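Local coordinates for PA14 domain-containing protein (Clostridium clariflavum, PDB 6QDI) that probably senses plant biomass, its tandem calcium-binding PA14 domains recognising sugars outside the cell as the sensory part of a membrane-bound RsgI-type anti-sigma factor, at residues N33-A36 / K37-N41; S131-T135 / E136-P140; I234-T238 / A239-N243. All blocks are in the same frame, centred on the assembly; numbering follows the deposited sequence.

Contact 1: residues N33-A36 / K37-N41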
loop_
_atom_site.group_PDB
_atom_site.type_symbol
_atom_site.label_atom_id
_atom_site.label_comp_id
_atom_site.label_asym_id
_atom_site.label_seq_id
_atom_site.Cartn_x
_atom_site.Cartn_y
_atom_site.Cartn_z
ATOM N N ASN A 33 6.822 -14.633 2.167
ATOM C CA ASN A 33 7.522 -13.590 2.924
ATOM C C ASN A 33 7.556 -12.297 2.184
ATOM O O ASN A 33 7.253 -12.226 1.018
ATOM C CB ASN A 33 8.922 -14.030 3.218
ATOM C CG ASN A 33 8.923 -15.115 4.248
ATOM O OD1 ASN A 33 8.166 -15.052 5.246
ATOM N ND2 ASN A 33 9.693 -16.133 4.006
ATOM N N SER A 34 7.959 -11.274 2.879
ATOM C CA SER A 34 7.979 -9.969 2.380
ATOM C C SER A 34 9.046 -9.728 1.293
ATOM O O SER A 34 10.103 -10.384 1.331
ATOM C CB SER A 34 8.317 -9.128 3.638
ATOM O OG SER A 34 8.407 -7.820 3.319
ATOM N N PRO A 35 8.870 -8.714 0.423
ATOM C CA PRO A 35 10.003 -8.364 -0.447
ATOM C C PRO A 35 11.160 -7.685 0.221
ATOM O O PRO A 35 12.223 -7.597 -0.398
ATOM C CB PRO A 35 9.421 -7.375 -1.477
ATOM C CG PRO A 35 7.991 -7.474 -1.351
ATOM C CD PRO A 35 7.652 -7.986 0.023
ATOM N N ALA A 36 10.969 -7.132 1.400
ATOM C CA ALA A 36 12.025 -6.320 2.011
ATOM C C ALA A 36 11.697 -6.122 3.468
ATOM O O ALA A 36 10.516 -6.117 3.840
ATOM C CB ALA A 36 12.120 -4.977 1.298
ATOM N N LYS A 37 12.732 -5.846 4.284
ATOM C CA LYS A 37 12.493 -5.687 5.717
ATOM C C LYS A 37 11.551 -4.519 6.037
ATOM O O LYS A 37 10.861 -4.536 7.048
ATOM C CB LYS A 37 13.814 -5.567 6.459
ATOM C CG LYS A 37 14.597 -4.305 6.209
ATOM C CD LYS A 37 15.915 -4.333 6.959
ATOM C CE LYS A 37 16.664 -3.014 6.890
ATOM N NZ LYS A 37 17.013 -2.624 5.498
ATOM N N GLU A 38 11.501 -3.526 5.142
ATOM C CA GLU A 38 10.674 -2.354 5.328
ATOM C C GLU A 38 9.190 -2.622 5.107
ATOM O O GLU A 38 8.364 -1.783 5.468
ATOM C CB GLU A 38 11.108 -1.220 4.386
ATOM C CG GLU A 38 12.452 -0.599 4.722
ATOM C CD GLU A 38 13.645 -1.376 4.194
ATOM O OE1 GLU A 38 13.483 -2.398 3.474
ATOM O OE2 GLU A 38 14.794 -0.956 4.493
ATOM N N ILE A 39 8.857 -3.738 4.470
ATOM C CA ILE A 39 7.481 -4.103 4.165
ATOM C C ILE A 39 7.052 -5.123 5.197
ATOM O O ILE A 39 7.695 -6.192 5.324
ATOM C CB ILE A 39 7.401 -4.678 2.728
ATOM C CG1 ILE A 39 7.719 -3.592 1.694
ATOM C CG2 ILE A 39 6.034 -5.281 2.419
ATOM C CD1 ILE A 39 6.638 -2.530 1.552
ATOM N N ARG A 40 5.964 -4.832 5.903
ATOM C CA ARG A 40 5.433 -5.732 6.935
ATOM C C ARG A 40 5.211 -7.117 6.313
ATOM O O ARG A 40 4.630 -7.258 5.223
ATOM C CB ARG A 40 4.096 -5.179 7.498
ATOM C CG ARG A 40 3.521 -5.988 8.674
ATOM C CD ARG A 40 4.083 -5.472 9.997
ATOM N NE ARG A 40 3.610 -4.113 10.034
ATOM C CZ ARG A 40 2.515 -3.687 10.637
ATOM N NH1 ARG A 40 1.806 -4.503 11.354
ATOM N NH2 ARG A 40 2.132 -2.411 10.488
ATOM N N ASN A 41 5.595 -8.151 7.043
ATOM C CA ASN A 41 5.528 -9.540 6.562
ATOM C C ASN A 41 4.147 -10.124 6.847
ATOM O O ASN A 41 4.011 -11.064 7.624
ATOM C CB ASN A 41 6.630 -10.392 7.211
ATOM C CG ASN A 41 6.723 -11.726 6.588
ATOM O OD1 ASN A 41 6.296 -11.909 5.431
ATOM N ND2 ASN A 41 7.341 -12.668 7.296
#
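Two first torsions set up this contact: Ser34 carries OG anti to its own N (chi1 179°), which turns it toward the carbonyl of Ile39, and Asn41 has CG anti to N in the same way, which carries its amide to Asn33. The motif is a type I beta turn, Ala36 to Ile39, in the connection between strands 27-31 and 44-53 of the first PA14 domain. Ile39 N closes it on Ala36 O at 3.0 Å. Ser34 OG sits beside this closure, 2.7 Å from Ile39 O and 2.8 Å from Ala36 O; it is within reach of both carbonyls and can donate to one of them at a time. On the apolar side, CG2 of Ile39 meets CD of Pro35 at 4.0 Å, and Tyr8 and Tyr45 pack against both residues. The loop leads directly into a calcium site: Arg40 N bonds to the calcium ligand Asp10, while its guanidinium reaches the second domain through a salt bridge to Asp176. The outer end is closed by amide against amide, with planes 55° apart: Asn41 ND2 donates to Asn33 OD1 at 3.3 Å, the donor tilted 30° from the carbonyl plane of Asn33.

Contact 2: residues S131-T135 / E136-P140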
loop_
_atom_site.group_PDB
_atom_site.type_symbol
_atom_site.label_atom_id
_atom_site.label_comp_id
_atom_site.label_asym_id
_atom_site.label_seq_id
_atom_site.Cartn_x
_atom_site.Cartn_y
_atom_site.Cartn_z
ATOM N N SER A 131 12.944 -14.451 -23.172
ATOM C CA SER A 131 13.854 -14.289 -22.041
ATOM C C SER A 131 13.281 -13.282 -21.068
ATOM O O SER A 131 12.475 -12.433 -21.446
ATOM C CB SER A 131 15.219 -13.761 -22.527
ATOM O OG SER A 131 15.099 -12.496 -23.144
ATOM N N ILE A 132 13.753 -13.320 -19.827
ATOM C CA ILE A 132 13.537 -12.233 -18.903
ATOM C C ILE A 132 14.024 -10.958 -19.583
ATOM O O ILE A 132 15.088 -10.912 -20.193
ATOM C CB ILE A 132 14.293 -12.494 -17.584
ATOM C CG1 ILE A 132 13.656 -13.684 -16.858
ATOM C CG2 ILE A 132 14.307 -11.239 -16.695
ATOM C CD1 ILE A 132 12.291 -13.351 -16.315
ATOM N N VAL A 133 13.272 -9.866 -19.442
ATOM C CA VAL A 133 13.728 -8.594 -20.004
ATOM C C VAL A 133 14.999 -8.213 -19.245
ATOM O O VAL A 133 14.974 -8.114 -18.018
ATOM C CB VAL A 133 12.685 -7.478 -19.893
ATOM C CG1 VAL A 133 13.280 -6.224 -20.503
ATOM C CG2 VAL A 133 11.421 -7.857 -20.630
ATOM N N PRO A 134 16.130 -8.067 -19.956
ATOM C CA PRO A 134 17.412 -7.980 -19.242
ATOM C C PRO A 134 17.768 -6.592 -18.735
ATOM O O PRO A 134 17.286 -5.562 -19.264
ATOM C CB PRO A 134 18.417 -8.405 -20.289
ATOM C CG PRO A 134 17.793 -7.994 -21.582
ATOM C CD PRO A 134 16.313 -8.185 -21.416
ATOM N N THR A 135 18.641 -6.539 -17.751
ATOM C CA THR A 135 18.949 -5.296 -17.084
ATOM C C THR A 135 19.511 -4.233 -18.018
ATOM O O THR A 135 19.230 -3.034 -17.844
ATOM C CB THR A 135 19.853 -5.546 -15.859
ATOM O OG1 THR A 135 19.814 -4.428 -14.955
ATOM C CG2 THR A 135 21.304 -5.844 -16.246
ATOM N N GLU A 136 20.259 -4.644 -19.028
ATOM C CA GLU A 136 20.908 -3.663 -19.882
ATOM C C GLU A 136 19.911 -2.942 -20.790
ATOM O O GLU A 136 20.288 -1.946 -21.441
ATOM C CB GLU A 136 22.051 -4.254 -20.696
ATOM C CG GLU A 136 21.632 -5.309 -21.668
ATOM C CD GLU A 136 21.542 -6.739 -21.134
ATOM O OE1 GLU A 136 21.655 -6.991 -19.896
ATOM O OE2 GLU A 136 21.342 -7.619 -22.018
ATOM N N CYS A 137 18.664 -3.428 -20.840
ATOM C CA CYS A 137 17.615 -2.797 -21.618
ATOM C C CYS A 137 16.630 -1.975 -20.741
ATOM O O CYS A 137 15.623 -1.492 -21.257
ATOM C CB CYS A 137 16.837 -3.839 -22.392
ATOM S SG CYS A 137 17.822 -4.660 -23.643
ATOM N N LEU A 138 16.934 -1.843 -19.449
ATOM C CA LEU A 138 16.043 -1.168 -18.505
ATOM C C LEU A 138 16.791 -0.023 -17.843
ATOM O O LEU A 138 17.904 -0.230 -17.349
ATOM C CB LEU A 138 15.555 -2.179 -17.470
ATOM C CG LEU A 138 14.728 -3.350 -18.013
ATOM C CD1 LEU A 138 14.477 -4.392 -16.931
ATOM C CD2 LEU A 138 13.398 -2.882 -18.624
ATOM N N TYR A 139 16.134 1.138 -17.724
ATOM C CA TYR A 139 16.744 2.341 -17.134
ATOM C C TYR A 139 15.791 2.853 -16.054
ATOM O O TYR A 139 14.594 3.008 -16.326
ATOM C CB TYR A 139 16.899 3.427 -18.180
ATOM C CG TYR A 139 17.749 3.009 -19.359
ATOM C CD1 TYR A 139 17.229 2.189 -20.363
ATOM C CD2 TYR A 139 19.051 3.421 -19.471
ATOM C CE1 TYR A 139 17.994 1.788 -21.435
ATOM C CE2 TYR A 139 19.837 3.040 -20.563
ATOM C CZ TYR A 139 19.303 2.229 -21.539
ATOM O OH TYR A 139 20.098 1.833 -22.596
ATOM N N PRO A 140 16.297 3.115 -14.858
ATOM C CA PRO A 140 15.367 3.408 -13.761
ATOM C C PRO A 140 14.874 4.855 -13.738
ATOM O O PRO A 140 15.660 5.774 -14.021
ATOM C CB PRO A 140 16.187 3.079 -12.500
ATOM C CG PRO A 140 17.596 3.329 -12.946
ATOM C CD PRO A 140 17.664 2.878 -14.376
#
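Pro134 O accepts the N-H of Cys137, with Cys137 N at 3.0 Å, and one residue further on Leu138 N donates to Thr135 O, also at 3.0 Å. These two successive i to i+3 bonds define a single 3-10 turn. It links strand 131-132, in one sheet of the first PA14 domain's beta architecture, to strand 138-140 in another. Both donors stand well above the carbonyl planes they address, by 46° at Pro134 and 61° at Thr135, consistent with the tight winding of a 3-10 turn. Around the turn the side chains fall into an inner and an outer set. Inside, Leu138 directs CD2 at CG1 of Val133, 3.8 Å away, the two side chains crossing at about a right angle; Ile53 of strand 44-53 packs on both. Cys137 brings SG to CG of Pro134 at 3.9 Å, the sulfur touching the CG corner of the proline ring in an apolar contact. Outside, Thr135 OG1 is held by Lys24 O, which ties the turn to the chain just beyond strand 17-23. Glu136 places CG between its N and carbonyl carbon (chi1 63°) and bends again at chi2, folding the carboxylate back alongside the CB-CG edge of Pro134. There OE2 lies 3.5 Å from Pro134 CB, and OE1 3.6 Å from the same carbon.

Contact 3: residues I234-T238 / A239-N243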
loop_
_atom_site.group_PDB
_atom_site.type_symbol
_atom_site.label_atom_id
_atom_site.label_comp_id
_atom_site.label_asym_id
_atom_site.label_seq_id
_atom_site.Cartn_x
_atom_site.Cartn_y
_atom_site.Cartn_z
ATOM N N ILE A 234 -17.293 8.947 16.180
ATOM C CA ILE A 234 -17.707 8.091 15.065
ATOM C C ILE A 234 -18.019 6.747 15.653
ATOM O O ILE A 234 -17.142 6.120 16.252
ATOM C CB ILE A 234 -16.609 7.965 13.975
ATOM C CG1 ILE A 234 -16.297 9.304 13.332
ATOM C CG2 ILE A 234 -17.042 6.902 12.958
ATOM C CD1 ILE A 234 -15.123 9.334 12.392
ATOM N N ASP A 235 -19.293 6.343 15.552
ATOM C CA ASP A 235 -19.779 5.087 16.129
ATOM C C ASP A 235 -20.279 4.198 15.022
ATOM O O ASP A 235 -21.477 4.222 14.706
ATOM C CB ASP A 235 -20.875 5.389 17.171
ATOM C CG ASP A 235 -21.374 4.146 17.921
ATOM O OD1 ASP A 235 -20.820 3.069 17.745
ATOM O OD2 ASP A 235 -22.349 4.259 18.704
ATOM N N LYS A 236 -19.372 3.441 14.419
ATOM C CA LYS A 236 -19.683 2.644 13.228
ATOM C C LYS A 236 -19.243 1.189 13.425
ATOM O O LYS A 236 -18.920 0.498 12.471
ATOM C CB LYS A 236 -19.082 3.295 11.975
ATOM C CG LYS A 236 -19.706 4.606 11.612
ATOM C CD LYS A 236 -21.130 4.470 11.127
ATOM C CE LYS A 236 -21.731 5.843 10.913
ATOM N NZ LYS A 236 -23.070 5.811 10.297
ATOM N N TRP A 237 -19.262 0.715 14.673
ATOM C CA TRP A 237 -18.744 -0.598 15.016
ATOM C C TRP A 237 -19.519 -1.710 14.369
ATOM O O TRP A 237 -18.944 -2.705 13.974
ATOM C CB TRP A 237 -18.755 -0.773 16.530
ATOM C CG TRP A 237 -18.039 -1.964 16.985
ATOM C CD1 TRP A 237 -18.539 -3.024 17.695
ATOM C CD2 TRP A 237 -16.636 -2.254 16.809
ATOM N NE1 TRP A 237 -17.564 -3.940 17.948
ATOM C CE2 TRP A 237 -16.392 -3.503 17.392
ATOM C CE3 TRP A 237 -15.577 -1.602 16.173
ATOM C CZ2 TRP A 237 -15.127 -4.085 17.392
ATOM C CZ3 TRP A 237 -14.320 -2.196 16.181
ATOM C CH2 TRP A 237 -14.122 -3.416 16.781
ATOM N N THR A 238 -20.825 -1.551 14.270
ATOM C CA THR A 238 -21.649 -2.580 13.647
ATOM C C THR A 238 -22.137 -2.165 12.283
ATOM O O THR A 238 -23.110 -2.750 11.777
ATOM C CB THR A 238 -22.844 -2.944 14.528
ATOM O OG1 THR A 238 -23.578 -1.762 14.810
ATOM C CG2 THR A 238 -22.367 -3.572 15.812
ATOM N N ALA A 239 -21.475 -1.185 11.651
ATOM C CA ALA A 239 -21.988 -0.668 10.396
ATOM C C ALA A 239 -21.960 -1.783 9.298
ATOM O O ALA A 239 -22.814 -1.755 8.415
ATOM C CB ALA A 239 -21.219 0.572 9.989
ATOM N N SER A 240 -21.019 -2.739 9.381
ATOM C CA SER A 240 -20.924 -3.903 8.470
ATOM C C SER A 240 -21.034 -3.367 7.051
ATOM O O SER A 240 -21.956 -3.760 6.295
ATOM C CB SER A 240 -22.030 -4.929 8.818
ATOM O OG SER A 240 -21.900 -6.161 8.120
ATOM N N GLU A 241 -20.174 -2.432 6.687
ATOM C CA GLU A 241 -20.192 -1.814 5.355
ATOM C C GLU A 241 -18.797 -1.265 5.038
ATOM O O GLU A 241 -17.929 -1.084 5.899
ATOM C CB GLU A 241 -21.170 -0.595 5.350
ATOM C CG GLU A 241 -20.751 0.536 6.323
ATOM C CD GLU A 241 -21.642 1.780 6.330
ATOM O OE1 GLU A 241 -22.573 1.872 5.485
ATOM O OE2 GLU A 241 -21.381 2.678 7.197
ATOM N N ILE A 242 -18.611 -0.907 3.777
ATOM C CA ILE A 242 -17.429 -0.159 3.341
ATOM C C ILE A 242 -17.868 1.278 3.222
ATOM O O ILE A 242 -18.744 1.574 2.421
ATOM C CB ILE A 242 -16.921 -0.650 1.966
ATOM C CG1 ILE A 242 -16.667 -2.166 2.004
ATOM C CG2 ILE A 242 -15.658 0.126 1.548
ATOM C CD1 ILE A 242 -16.502 -2.817 0.646
ATOM N N ASN A 243 -17.313 2.181 4.035
ATOM C CA ASN A 243 -17.774 3.532 4.042
ATOM C C ASN A 243 -16.728 4.377 4.690
ATOM O O ASN A 243 -15.616 3.958 5.009
ATOM C CB ASN A 243 -19.136 3.624 4.742
ATOM C CG ASN A 243 -20.099 4.641 4.089
ATOM O OD1 ASN A 243 -19.672 5.662 3.602
ATOM N ND2 ASN A 243 -21.417 4.342 4.090
HETATM O O HOH W 1 -18.728 -4.358 11.159
#
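A type I beta turn from Lys236 to Ala239 forms the corner at which the chain leaves the hairpin of strands 223-228 and 231-240, in the second PA14 domain, and heads for the other sheet. Ala239 N bonds to Lys236 O at 3.2 Å, the donor lying 72° above the carbonyl plane. The same turn sets CB of Ala239 4.0 Å from CB of Lys236; the bend of the lysine chain at chi2 (-69°) then brings its CD to 4.1 Å from the Ala239 CB. Tyr220 of strand 212-220 touches both side chains. A water bridges Trp237 O and Ser240 N, 3.3 Å from each, probably donating to the carbonyl; its bond from Ser240 N is weak. Arg265 also bonds to Trp237 O and makes a cation-pi contact with the indole. Further along, Asn243 ND2 donates nearly straight (173°) to Glu241 OE1 at 3.1 Å, meeting the carboxylate from above its plane, while OE2 takes the hydroxyl of Tyr220. Lys236 NZ stops 4.7 Å from Glu241 OE2, short of a salt bridge. With its two oxygens each receiving a neutral donor, the carboxylate is held in place by hydrogen bonds, and the nearby lysine would probably add a longer-range attraction that favours the charged form of Glu241.

In the fold
From the N terminus, contact 1 closes a turn in the loop between strands 27-31 and 44-53, thus joining the two sheets of the first PA14 domain beside a calcium site. Contact 2 follows near that domain's C-terminal end, where a 3-10 turn carries the chain back from one sheet to the other. Contact 3 repeats the theme in the second domain, where the end of strand 231-240 turns toward strand 242-252. The three lie in series, neither nested nor crossing. Centres of contacts 1 and 2 are about 24 Å apart; those of contacts 2 and 3, about 47 Å apart, sit on opposite sides of the chain's centre. Each illustrates a short local turn serving a sheet-to-sheet passage.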